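Local atomic coordinates of ferric vibriobactin ABC transporter, periplasmic ferric vibriobactin-binding protein (Vibrio cholerae, PDB entry 3R5T), a protein that binds the iron-loaded siderophore ferric vibriobactin in the periplasm and probably delivers it to an ABC transporter for uptake into the cell. Residues Q241-D246 with K250-I255. Numbering follows the deposited sequence. Where two conformers were deposited one is given.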
loop_
_atom_site.group_PDB
_atom_site.type_symbol
_atom_site.label_atom_id
_atom_site.label_comp_id
_atom_site.label_asym_id
_atom_site.label_seq_id
_atom_site.Cartn_x
_atom_site.Cartn_y
_atom_site.Cartn_z
ATOM N N GLN A 241 13.675 3.387 17.111
ATOM C CA GLN A 241 14.497 4.036 18.135
ATOM C C GLN A 241 15.351 5.156 17.549
ATOM O O GLN A 241 15.662 6.127 18.230
ATOM C CB GLN A 241 15.383 3.020 18.858
ATOM C CG GLN A 241 14.605 2.012 19.684
ATOM C CD GLN A 241 13.587 2.667 20.598
ATOM O OE1 GLN A 241 13.923 3.548 21.394
ATOM N NE2 GLN A 241 12.334 2.235 20.495
ATOM N N ALA A 242 15.720 5.030 16.281
ATOM C CA ALA A 242 16.571 6.039 15.657
ATOM C C ALA A 242 15.823 7.375 15.554
ATOM O O ALA A 242 16.405 8.438 15.780
ATOM C CB ALA A 242 17.041 5.573 14.288
ATOM N N PHE A 243 14.535 7.304 15.221
ATOM C CA PHE A 243 13.662 8.476 15.201
ATOM C C PHE A 243 13.585 9.099 16.595
ATOM O O PHE A 243 13.804 10.298 16.765
ATOM C CB PHE A 243 12.266 8.080 14.719
ATOM C CG PHE A 243 11.330 9.236 14.529
ATOM C CD1 PHE A 243 10.456 9.628 15.541
ATOM C CD2 PHE A 243 11.280 9.903 13.307
ATOM C CE1 PHE A 243 9.583 10.675 15.352
ATOM C CE2 PHE A 243 10.401 10.949 13.109
ATOM C CZ PHE A 243 9.537 11.339 14.132
ATOM N N LEU A 244 13.288 8.268 17.588
ATOM C CA LEU A 244 13.145 8.712 18.973
ATOM C C LEU A 244 14.379 9.434 19.497
ATOM O O LEU A 244 14.270 10.358 20.306
ATOM C CB LEU A 244 12.880 7.509 19.865
ATOM C CG LEU A 244 11.452 7.058 20.098
ATOM C CD1 LEU A 244 11.413 5.543 20.236
ATOM C CD2 LEU A 244 10.849 7.767 21.335
ATOM N N HIS A 245 15.551 9.003 19.047
ATOM C CA HIS A 245 16.804 9.554 19.556
ATOM C C HIS A 245 17.433 10.600 18.644
ATOM O O HIS A 245 18.533 11.069 18.908
ATOM C CB HIS A 245 17.805 8.435 19.866
ATOM C CG HIS A 245 17.426 7.612 21.056
ATOM N ND1 HIS A 245 16.777 6.401 20.949
ATOM C CD2 HIS A 245 17.582 7.838 22.383
ATOM C CE1 HIS A 245 16.556 5.913 22.156
ATOM N NE2 HIS A 245 17.035 6.765 23.044
ATOM N N ASP A 246 16.735 10.975 17.578
ATOM C CA ASP A 246 17.223 12.029 16.701
ATOM C C ASP A 246 17.182 13.334 17.489
ATOM O O ASP A 246 16.107 13.811 17.822
ATOM C CB ASP A 246 16.334 12.123 15.462
ATOM C CG ASP A 246 16.770 13.209 14.499
ATOM O OD1 ASP A 246 17.508 14.125 14.908
ATOM O OD2 ASP A 246 16.357 13.152 13.321
ATOM N N LYS A 250 13.888 16.126 19.391
ATOM C CA LYS A 250 13.745 15.824 20.809
ATOM C C LYS A 250 12.469 16.389 21.437
ATOM O O LYS A 250 11.957 15.843 22.417
ATOM C CB LYS A 250 14.987 16.292 21.589
ATOM C CG LYS A 250 15.266 17.800 21.530
ATOM C CD LYS A 250 16.362 18.236 22.522
ATOM C CE LYS A 250 17.763 17.908 22.028
ATOM N NZ LYS A 250 18.229 18.774 20.904
ATOM N N ASN A 251 11.949 17.462 20.860
ATOM C CA ASN A 251 10.790 18.132 21.449
ATOM C C ASN A 251 9.451 17.771 20.796
ATOM O O ASN A 251 8.411 18.351 21.121
ATOM C CB ASN A 251 11.017 19.645 21.486
ATOM C CG ASN A 251 12.077 20.037 22.491
ATOM O OD1 ASN A 251 12.111 19.506 23.603
ATOM N ND2 ASN A 251 12.956 20.959 22.108
ATOM N N LEU A 252 9.463 16.801 19.884
ATOM C CA LEU A 252 8.215 16.336 19.289
ATOM C C LEU A 252 7.296 15.773 20.359
ATOM O O LEU A 252 7.736 15.054 21.250
ATOM C CB LEU A 252 8.452 15.259 18.226
ATOM C CG LEU A 252 8.787 15.723 16.811
ATOM C CD1 LEU A 252 8.911 14.519 15.881
ATOM C CD2 LEU A 252 7.743 16.688 16.293
ATOM N N PRO A 253 6.000 16.098 20.281
ATOM C CA PRO A 253 5.096 15.556 21.295
ATOM C C PRO A 253 5.148 14.032 21.394
ATOM O O PRO A 253 5.120 13.493 22.504
ATOM C CB PRO A 253 3.714 16.030 20.824
ATOM C CG PRO A 253 4.001 17.272 20.031
ATOM C CD PRO A 253 5.328 17.036 19.365
ATOM N N SER A 254 5.250 13.344 20.258
ATOM C CA SER A 254 5.281 11.886 20.277
ATOM C C SER A 254 6.561 11.334 20.912
ATOM O O SER A 254 6.532 10.301 21.584
ATOM C CB SER A 254 5.072 11.336 18.867
ATOM O OG SER A 254 6.057 11.846 17.980
ATOM N N ILE A 255 7.681 12.022 20.700
ATOM C CA ILE A 255 8.940 11.669 21.359
ATOM C C ILE A 255 8.928 12.012 22.857
ATOM O O ILE A 255 9.357 11.215 23.687
ATOM C CB ILE A 255 10.155 12.296 20.638
ATOM C CG1 ILE A 255 10.354 11.616 19.282
ATOM C CG2 ILE A 255 11.404 12.153 21.478
ATOM C CD1 ILE A 255 11.453 12.250 18.436
#
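The connection between strands 229-233 and 260-264 in the mixed sheet of this siderophore-binding protein runs through two short helices, and where helix 237-244 ends and helix 253-256 begins, I255 packs against the backbone of L244 and the ring of F243. Its CG1 lies 4.0 Å from L244 CA, and its CG2 branch sits 3.6 Å from the O of L244. CD1 approaches the F243 ring obliquely and lies 3.5 Å from the backbone O of F243. That same carbonyl accepts a hydrogen bond from D246 N at 3.1 Å, just past the helix end. With CG1 anti to the carbonyl carbon (chi1 -70°) and CD1 extended beyond it (chi2 175°), I255 uses both branches against the end of the first helix. In the conformer given, L252, at the N-cap position of the second helix, brings CD1 to within 3.7 Å of F243 CZ. The strands joined by this crossover are neighbours and run parallel; F243 touches T230 and L232 on the first, and V260 on the second touches F243, L244 and I255, so the helix junction packs against both strands. Y170 meets the F243 ring edge-to-face. D246 is buried, but its carboxylate is well supplied: OD2 is hydrogen-bonded to the hydroxyls of Y219 and Y170, and OD1 to I248 N in the connecting loop.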